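Local coordinates for protein TRAP dicarboxylate transporter-DctP subunit (Rhodobacter sphaeroides, PDB 4PE3) that probably captures a small organic acid or related solute in the periplasm and delivers it to the membrane components of a TRAP transporter, at residues E287-K290 against K294-V297; A212-F217 against Q221-N226; P235-L240 against A306-I311. All blocks are in the same frame, centred on the assembly; numbering follows the deposited sequence.

Overall arrangement
Following the chain, interaction 2 closes first: residues 212-217 leave strand 211-213 and meet 221-226 across a single helical turn. The loop 235-240 then opens interaction 3, whose partner, helix 302-320, is reached only after strand 243-248 and the long helix 257-291. Interaction 1 is nested inside the loop of chain that interaction 3 closes, where the end of helix 257-291 meets the loop that follows it. Interactions 1 and 2 touch, Ala289 and Ile295 packing on Phe217, Gln221 and Asn226. Interactions 2 and 3 meet through a probable hydrogen bond between Asp213 and His238. Together they join the end of helix 257-291 to the turn after strand 211-213, and that turn, through the loop 235-240, to helix 302-320.

Interaction 1. Residues E287-K290 against K294-V297; sequences EAAK and KITV. With ZN (zinc ion), chain L.
Ala289 meets Ile295, and Lys290 meets Val297, where the long helix 257-291 ends and the chain doubles back as an extended loop toward helix 302-320. A helix of this length is a familiar feature of TRAP solute-binding proteins, and here its last turn is packed against the loop by aliphatic groups. The CB of Ala289 touches the end of the isoleucine, lying 3.9 Å from Ile295 CD1. With CG1 anti to its carbonyl carbon (chi1 -63°), Ile295 sends this longer branch along the helix end, while its CG2 also borders the alanine methyl. Gln221 and Asn226 flank the same isoleucine.

The second pair is arranged differently. Lys290 starts away from the loop, but its extended chain carries its end to Val297, which it crosses at about a right angle, so that methylenes rather than the ammonium group do the packing. Lys290 CE comes to 3.7 Å from Val297 CB, and Lys290 CG rests near the CG2 methyl of the same valine.

Water joins the polar backbone groups. Ala289 O accepts a hydrogen bond from a water at 2.7 Å, and this water in turn accepts one from Lys294 N at 3.0 Å. On the outward side of the helix, Glu287 chelates a zinc ion through both carboxylate oxygens. A further water bridges the two ends of the second pair, accepting from Lys290 NZ at 3.1 Å and donating to Val297 O at 2.9 Å.

Interaction 2. Residues A212-F217 against Q221-N226; sequences ADYSVF and QDTGMN. With ZN (zinc ion), chain F; ZN (zinc ion), chain H.
The turn that follows strand 211-213 and leads into helices 217-223 and 225-228 sets two aromatic rings, Tyr214 and Phe217, against the residues 221-226. Met225, present as selenomethionine, lays its CE methyl over one face of the Tyr214 ring. In the conformers described for Met225 and Thr223, each modelled with a second, CE stands 3.6 Å from the ring centroid and 11° off the ring normal, a CH-pi contact, with SE above the same ring at greater distance as a Met-aromatic contact. A water in the plane of the tyrosine ring lies 2.7 Å from Tyr214 OH and donates to Thr223 OG1, whose other partner is Val219 O.

Phe217 opens its helix with a regular backbone bond, Gln221 N to Phe217 O at 2.8 Å. Its ring and the Gln221 amide run side by side, their planes nearly parallel. Over one face of that ring, offset toward the rim, sits Asn226 ND2, 3.3 Å from Phe217 CZ, its amide tilted 33° from the ring. A bend of Gln221 at chi2 (65°) brings OE1 beside the ring, where ND2 donates to it (2.9 Å); OE1 lies in the plane of the asparagine amide and fixes how that amide is turned. Between the two helices the chain makes a Schellman motif at Gly224, whose positive phi ends helix 217-223 and lets Met225 and Asn226 begin the next one beside the rings.

Beside the turn lies a zinc site. Asp213 OD1 and Tyr214 O bind the metal, at 2.0 and 2.4 Å, with Glu155 and two waters as further ligands. Asp213 OD2 does not ligate this zinc; it accepts from one of the metal-bound waters, 2.6 Å away, and bonds to His238 NE2.

Interaction 3. Residues P235-L240 against A306-I311; sequences PGFHSL and AKFRGI
Phe237 and Phe308 reach each other through quite different first torsions. In Phe237, CG sits in the crowded position between backbone N and carbonyl carbon (chi1 55°), which turns the ring out of the loop toward helix 302-320. In Phe308, CG lies opposite the backbone N (chi1 -167°), and the ring leans out from the helix to meet it. The side chains cross at about a right angle and the rings form a T-shaped (edge-to-face) pair, with planes at 73° and centroids 4.8 Å apart. Phe237 supplies the edge: its CD1 stands 3.6 Å above the plane of the Phe308 ring, over the centre. Phe237 CE1 is also close, 3.7 Å from Phe308 CE1.

The backbone takes part as well, since Phe237 O lies 3.5 Å from Phe308 CD2. Next along the loop, His238 adds its CB at 4.0 Å from Phe308 CE2, while its imidazole leads away to Asp213. Were Phe308 an alanine, the edge of Phe237 would probably lose the face it packs on, and a gap would be likely to open beside Phe237 O and His238 CB.

Other parts of the fold enclose the pair: Trp300 stacks with Phe237, and helix 180-187 touches both rings through Phe185 and Val184. Arg305, on the same helix as Phe308, bonds to Pro235 O and Gly236 O. The result is a buried aromatic cluster that joins the loop before strand 243-248 to helix 302-320, within the family 7 solute-binding fold.

Interaction 1. Residues E287-K290 against K294-V297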
loop_
_atom_site.group_PDB
_atom_site.type_symbol
_atom_site.label_atom_id
_atom_site.label_comp_id
_atom_site.label_asym_id
_atom_site.label_seq_id
_atom_site.Cartn_x
_atom_site.Cartn_y
_atom_site.Cartn_z
ATOM N N GLU A 287 -8.541 -1.708 20.575
ATOM C CA GLU A 287 -8.773 -1.660 22.008
ATOM C C GLU A 287 -10.258 -1.405 22.265
ATOM O O GLU A 287 -10.877 -2.072 23.104
ATOM C CB GLU A 287 -7.872 -0.549 22.538
ATOM C CG GLU A 287 -8.015 -0.073 23.961
ATOM C CD GLU A 287 -7.154 1.198 24.163
ATOM O OE1 GLU A 287 -7.597 2.290 23.768
ATOM O OE2 GLU A 287 -6.013 1.126 24.656
ATOM N N ALA A 288 -10.846 -0.481 21.512
ATOM C CA ALA A 288 -12.262 -0.173 21.632
ATOM C C ALA A 288 -13.118 -1.367 21.215
ATOM O O ALA A 288 -14.104 -1.708 21.882
ATOM C CB ALA A 288 -12.604 1.057 20.822
ATOM N N ALA A 289 -12.762 -2.014 20.119
ATOM C CA ALA A 289 -13.487 -3.216 19.696
ATOM C C ALA A 289 -13.477 -4.293 20.776
ATOM O O ALA A 289 -14.516 -4.875 21.122
ATOM C CB ALA A 289 -12.853 -3.750 18.407
ATOM N N LYS A 290 -12.314 -4.580 21.334
ATOM C CA LYS A 290 -12.222 -5.647 22.319
ATOM C C LYS A 290 -12.953 -5.290 23.604
ATOM O O LYS A 290 -13.510 -6.169 24.255
ATOM C CB LYS A 290 -10.758 -6.010 22.591
ATOM C CG LYS A 290 -10.102 -6.705 21.421
ATOM C CD LYS A 290 -8.679 -7.180 21.736
ATOM C CE LYS A 290 -8.102 -7.951 20.562
ATOM N NZ LYS A 290 -6.752 -8.556 20.841
ATOM N N LYS A 294 -18.002 -8.023 22.277
ATOM C CA LYS A 294 -18.714 -8.753 21.226
ATOM C C LYS A 294 -17.841 -9.080 20.018
ATOM O O LYS A 294 -18.087 -10.056 19.301
ATOM C CB LYS A 294 -19.955 -7.952 20.780
ATOM C CG LYS A 294 -21.070 -7.862 21.837
ATOM C CD LYS A 294 -21.586 -9.260 22.221
ATOM C CE LYS A 294 -22.664 -9.252 23.263
ATOM N NZ LYS A 294 -22.871 -10.643 23.784
ATOM N N ILE A 295 -16.815 -8.279 19.786
ATOM C CA ILE A 295 -16.001 -8.405 18.596
ATOM C C ILE A 295 -14.779 -9.287 18.895
ATOM O O ILE A 295 -14.112 -9.098 19.909
ATOM C CB ILE A 295 -15.565 -7.026 18.097
ATOM C CG1 ILE A 295 -16.807 -6.205 17.683
ATOM C CG2 ILE A 295 -14.579 -7.159 16.931
ATOM C CD1 ILE A 295 -16.531 -4.715 17.493
ATOM N N THR A 296 -14.538 -10.265 18.029
ATOM C CA THR A 296 -13.373 -11.154 18.132
ATOM C C THR A 296 -12.367 -10.736 17.082
ATOM O O THR A 296 -12.645 -10.763 15.883
ATOM C CB THR A 296 -13.764 -12.609 17.890
ATOM O OG1 THR A 296 -14.760 -12.988 18.839
ATOM C CG2 THR A 296 -12.556 -13.526 18.049
ATOM N N VAL A 297 -11.194 -10.298 17.517
ATOM C CA VAL A 297 -10.181 -9.838 16.577
ATOM C C VAL A 297 -9.223 -10.993 16.306
ATOM O O VAL A 297 -8.524 -11.439 17.211
ATOM C CB VAL A 297 -9.433 -8.635 17.129
ATOM C CG1 VAL A 297 -8.364 -8.137 16.131
ATOM C CG2 VAL A 297 -10.442 -7.520 17.470
HETATM ZN ZN ZN L . -5.860 3.213 24.041
HETATM O O HOH W 1 -17.163 -5.493 21.013
HETATM O O HOH W 2 -14.842 -7.757 22.018
HETATM O O HOH W 3 -6.118 -10.341 18.361
HETATM O O HOH W 4 -6.906 4.811 23.259
#

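Interaction 2. Residues A212-F217 against Q221-N226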
loop_
_atom_site.group_PDB
_atom_site.type_symbol
_atom_site.label_atom_id
_atom_site.label_comp_id
_atom_site.label_asym_id
_atom_site.label_seq_id
_atom_site.Cartn_x
_atom_site.Cartn_y
_atom_site.Cartn_z
ATOM N N ALA A 212 -15.510 -8.399 3.698
ATOM C CA ALA A 212 -15.119 -7.343 2.787
ATOM C C ALA A 212 -13.708 -6.878 2.954
ATOM O O ALA A 212 -13.205 -6.744 4.062
ATOM C CB ALA A 212 -16.048 -6.132 2.960
ATOM N N ASP A 213 -13.094 -6.593 1.807
ATOM C CA ASP A 213 -12.055 -5.585 1.724
ATOM C C ASP A 213 -12.696 -4.234 1.980
ATOM O O ASP A 213 -13.670 -3.899 1.325
ATOM C CB ASP A 213 -11.450 -5.638 0.308
ATOM C CG ASP A 213 -10.405 -4.575 0.067
ATOM O OD1 ASP A 213 -10.659 -3.393 0.377
ATOM O OD2 ASP A 213 -9.327 -4.916 -0.475
ATOM N N TYR A 214 -12.172 -3.471 2.926
ATOM C CA TYR A 214 -12.588 -2.094 3.085
ATOM C C TYR A 214 -11.304 -1.284 3.257
ATOM O O TYR A 214 -10.581 -1.043 2.234
ATOM C CB TYR A 214 -13.635 -1.936 4.206
ATOM C CG TYR A 214 -14.392 -0.625 4.123
ATOM C CD1 TYR A 214 -15.289 -0.385 3.090
ATOM C CD2 TYR A 214 -14.183 0.377 5.053
ATOM C CE1 TYR A 214 -15.953 0.820 2.985
ATOM C CE2 TYR A 214 -14.855 1.590 4.962
ATOM C CZ TYR A 214 -15.737 1.786 3.936
ATOM O OH TYR A 214 -16.407 2.981 3.865
ATOM N N SER A 215 -10.918 -0.991 4.492
ATOM C CA SER A 215 -9.805 -0.098 4.777
ATOM C C SER A 215 -8.956 -0.576 5.964
ATOM O O SER A 215 -8.996 -1.770 6.317
ATOM C CB SER A 215 -10.356 1.313 5.021
ATOM O OG SER A 215 -9.348 2.305 5.161
ATOM N N VAL A 216 -8.181 0.319 6.567
ATOM C CA VAL A 216 -7.424 0.028 7.753
ATOM C C VAL A 216 -8.384 -0.157 8.925
ATOM O O VAL A 216 -9.530 0.313 8.880
ATOM C CB VAL A 216 -6.388 1.127 8.031
ATOM C CG1 VAL A 216 -5.446 1.233 6.836
ATOM C CG2 VAL A 216 -7.043 2.479 8.316
ATOM N N PHE A 217 -7.923 -0.837 9.961
ATOM C CA PHE A 217 -8.797 -1.160 11.093
ATOM C C PHE A 217 -9.494 0.062 11.683
ATOM O O PHE A 217 -10.686 0.009 12.028
ATOM C CB PHE A 217 -8.056 -1.924 12.192
ATOM C CG PHE A 217 -8.981 -2.611 13.180
ATOM C CD1 PHE A 217 -9.526 -1.902 14.253
ATOM C CD2 PHE A 217 -9.341 -3.926 13.014
ATOM C CE1 PHE A 217 -10.379 -2.532 15.153
ATOM C CE2 PHE A 217 -10.196 -4.564 13.912
ATOM C CZ PHE A 217 -10.714 -3.867 14.976
ATOM N N GLN A 221 -13.457 0.199 11.918
ATOM C CA GLN A 221 -14.057 0.324 13.242
ATOM C C GLN A 221 -14.966 1.549 13.335
ATOM O O GLN A 221 -16.117 1.463 13.764
ATOM C CB GLN A 221 -12.984 0.395 14.325
ATOM C CG GLN A 221 -13.562 0.392 15.765
ATOM C CD GLN A 221 -14.273 -0.904 16.149
ATOM O OE1 GLN A 221 -13.987 -1.963 15.623
ATOM N NE2 GLN A 221 -15.227 -0.801 17.087
ATOM N N ASP A 222 -14.463 2.692 12.887
ATOM C CA ASP A 222 -15.233 3.936 12.937
ATOM C C ASP A 222 -16.497 3.863 12.110
ATOM O O ASP A 222 -17.498 4.528 12.433
ATOM C CB ASP A 222 -14.413 5.106 12.399
ATOM C CG ASP A 222 -13.563 5.771 13.437
ATOM O OD1 ASP A 222 -13.584 5.421 14.631
ATOM O OD2 ASP A 222 -12.836 6.711 13.036
ATOM N N THR A 223 -16.461 3.078 11.043
ATOM C CA THR A 223 -17.552 2.986 10.102
ATOM C C THR A 223 -18.678 2.084 10.638
ATOM O O THR A 223 -19.808 2.117 10.146
ATOM C CB THR A 223 -17.003 2.564 8.711
ATOM O OG1 THR A 223 -16.069 3.564 8.244
ATOM C CG2 THR A 223 -18.105 2.430 7.704
ATOM N N GLY A 224 -18.392 1.334 11.702
ATOM C CA GLY A 224 -19.333 0.379 12.249
ATOM C C GLY A 224 -19.264 -1.019 11.635
ATOM O O GLY A 224 -20.036 -1.904 12.013
HETATM N N MSE A 225 -18.358 -1.212 10.680
HETATM C CA MSE A 225 -18.181 -2.509 10.026
HETATM C C MSE A 225 -18.010 -3.651 11.035
HETATM O O MSE A 225 -18.663 -4.697 10.930
HETATM C CB MSE A 225 -16.935 -2.499 9.140
HETATM C CG MSE A 225 -16.963 -1.563 7.968
HETATM SE SE MSE A 225 -18.536 -1.864 6.856
HETATM C CE MSE A 225 -18.186 -0.502 5.532
ATOM N N ASN A 226 -17.123 -3.462 12.001
ATOM C CA ASN A 226 -16.759 -4.517 12.937
ATOM C C ASN A 226 -17.873 -4.780 13.936
ATOM O O ASN A 226 -17.904 -5.848 14.563
ATOM C CB ASN A 226 -15.484 -4.161 13.667
ATOM C CG ASN A 226 -14.288 -4.047 12.732
ATOM O OD1 ASN A 226 -14.222 -4.704 11.698
ATOM N ND2 ASN A 226 -13.350 -3.221 13.102
HETATM ZN ZN ZN F . -9.236 -2.020 0.532
HETATM ZN ZN ZN H . -12.023 7.950 14.364
HETATM O O HOH W 5 -7.769 -2.802 -0.748
HETATM O O HOH W 6 -15.953 4.833 5.711
HETATM O O HOH W 7 -9.938 -0.460 -0.499
#

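Interaction 3. Residues P235-L240 against A306-I311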
loop_
_atom_site.group_PDB
_atom_site.type_symbol
_atom_site.label_atom_id
_atom_site.label_comp_id
_atom_site.label_asym_id
_atom_site.label_seq_id
_atom_site.Cartn_x
_atom_site.Cartn_y
_atom_site.Cartn_z
ATOM N N PRO A 235 -3.708 -8.074 12.387
ATOM C CA PRO A 235 -3.443 -7.366 11.143
ATOM C C PRO A 235 -4.049 -8.068 9.954
ATOM O O PRO A 235 -4.251 -9.286 9.979
ATOM C CB PRO A 235 -1.906 -7.371 11.070
ATOM C CG PRO A 235 -1.489 -7.417 12.476
ATOM C CD PRO A 235 -2.464 -8.390 13.096
ATOM N N GLY A 236 -4.422 -7.312 8.939
ATOM C CA GLY A 236 -4.924 -7.905 7.721
ATOM C C GLY A 236 -3.886 -8.741 6.986
ATOM O O GLY A 236 -2.711 -8.796 7.363
ATOM N N PHE A 237 -4.330 -9.365 5.905
ATOM C CA PHE A 237 -3.505 -10.348 5.209
ATOM C C PHE A 237 -3.490 -10.157 3.702
ATOM O O PHE A 237 -2.987 -11.032 2.993
ATOM C CB PHE A 237 -3.973 -11.782 5.533
ATOM C CG PHE A 237 -5.419 -12.021 5.243
ATOM C CD1 PHE A 237 -5.830 -12.336 3.973
ATOM C CD2 PHE A 237 -6.377 -11.896 6.244
ATOM C CE1 PHE A 237 -7.154 -12.537 3.683
ATOM C CE2 PHE A 237 -7.711 -12.066 5.959
ATOM C CZ PHE A 237 -8.107 -12.377 4.676
ATOM N N HIS A 238 -3.997 -9.040 3.175
ATOM C CA HIS A 238 -4.124 -8.984 1.731
ATOM C C HIS A 238 -3.851 -7.681 1.000
ATOM O O HIS A 238 -3.517 -7.738 -0.178
ATOM C CB HIS A 238 -5.464 -9.549 1.285
ATOM C CG HIS A 238 -6.541 -8.527 1.211
ATOM N ND1 HIS A 238 -7.222 -8.072 2.318
ATOM C CD2 HIS A 238 -7.034 -7.843 0.154
ATOM C CE1 HIS A 238 -8.081 -7.141 1.945
ATOM N NE2 HIS A 238 -7.997 -6.994 0.635
ATOM N N SER A 239 -3.974 -6.509 1.628
ATOM C CA SER A 239 -3.858 -5.256 0.899
ATOM C C SER A 239 -2.997 -4.240 1.646
ATOM O O SER A 239 -3.340 -3.825 2.758
ATOM C CB SER A 239 -5.225 -4.657 0.635
ATOM O OG SER A 239 -5.029 -3.448 -0.099
ATOM N N LEU A 240 -1.880 -3.842 1.049
ATOM C CA LEU A 240 -0.956 -2.912 1.657
ATOM C C LEU A 240 -0.397 -2.047 0.523
ATOM O O LEU A 240 0.638 -2.383 -0.066
ATOM C CB LEU A 240 0.153 -3.672 2.395
ATOM C CG LEU A 240 0.940 -2.904 3.461
ATOM C CD1 LEU A 240 1.750 -3.869 4.349
ATOM C CD2 LEU A 240 1.847 -1.894 2.814
ATOM N N ALA A 306 1.444 -17.613 5.543
ATOM C CA ALA A 306 2.293 -18.235 4.515
ATOM C C ALA A 306 1.441 -19.038 3.528
ATOM O O ALA A 306 1.706 -19.024 2.332
ATOM C CB ALA A 306 3.356 -19.132 5.156
ATOM N N LYS A 307 0.408 -19.712 4.020
ATOM C CA LYS A 307 -0.506 -20.416 3.135
ATOM C C LYS A 307 -1.220 -19.422 2.204
ATOM O O LYS A 307 -1.381 -19.677 1.015
ATOM C CB LYS A 307 -1.497 -21.257 3.952
ATOM C CG LYS A 307 -0.887 -22.566 4.433
ATOM C CD LYS A 307 -1.675 -23.193 5.582
ATOM C CE LYS A 307 -3.115 -23.370 5.236
ATOM N NZ LYS A 307 -3.855 -24.020 6.373
ATOM N N PHE A 308 -1.648 -18.282 2.741
ATOM C CA PHE A 308 -2.303 -17.282 1.901
ATOM C C PHE A 308 -1.345 -16.751 0.820
ATOM O O PHE A 308 -1.731 -16.604 -0.338
ATOM C CB PHE A 308 -2.895 -16.149 2.732
ATOM C CG PHE A 308 -3.837 -15.286 1.956
ATOM C CD1 PHE A 308 -5.151 -15.686 1.744
ATOM C CD2 PHE A 308 -3.413 -14.082 1.417
ATOM C CE1 PHE A 308 -6.029 -14.885 1.013
ATOM C CE2 PHE A 308 -4.286 -13.279 0.686
ATOM C CZ PHE A 308 -5.586 -13.677 0.480
ATOM N N ARG A 309 -0.087 -16.533 1.182
ATOM C CA ARG A 309 0.910 -16.151 0.171
ATOM C C ARG A 309 1.008 -17.152 -0.965
ATOM O O ARG A 309 1.145 -16.786 -2.126
ATOM C CB ARG A 309 2.313 -16.010 0.758
ATOM C CG ARG A 309 2.435 -14.879 1.712
ATOM C CD ARG A 309 3.883 -14.583 2.049
ATOM N NE ARG A 309 3.879 -13.524 3.033
ATOM C CZ ARG A 309 3.750 -13.696 4.344
ATOM N NH1 ARG A 309 3.726 -14.919 4.865
ATOM N NH2 ARG A 309 3.694 -12.625 5.132
ATOM N N GLY A 310 0.954 -18.426 -0.615
ATOM C CA GLY A 310 1.082 -19.474 -1.607
ATOM C C GLY A 310 -0.083 -19.473 -2.576
ATOM O O GLY A 310 0.082 -19.684 -3.770
ATOM N N ILE A 311 -1.282 -19.224 -2.068
ATOM C CA ILE A 311 -2.426 -19.135 -2.956
ATOM C C ILE A 311 -2.269 -17.901 -3.848
ATOM O O ILE A 311 -2.477 -17.959 -5.049
ATOM C CB ILE A 311 -3.738 -19.066 -2.164
ATOM C CG1 ILE A 311 -4.050 -20.448 -1.605
ATOM C CG2 ILE A 311 -4.875 -18.623 -3.046
ATOM C CD1 ILE A 311 -4.364 -20.452 -0.154
#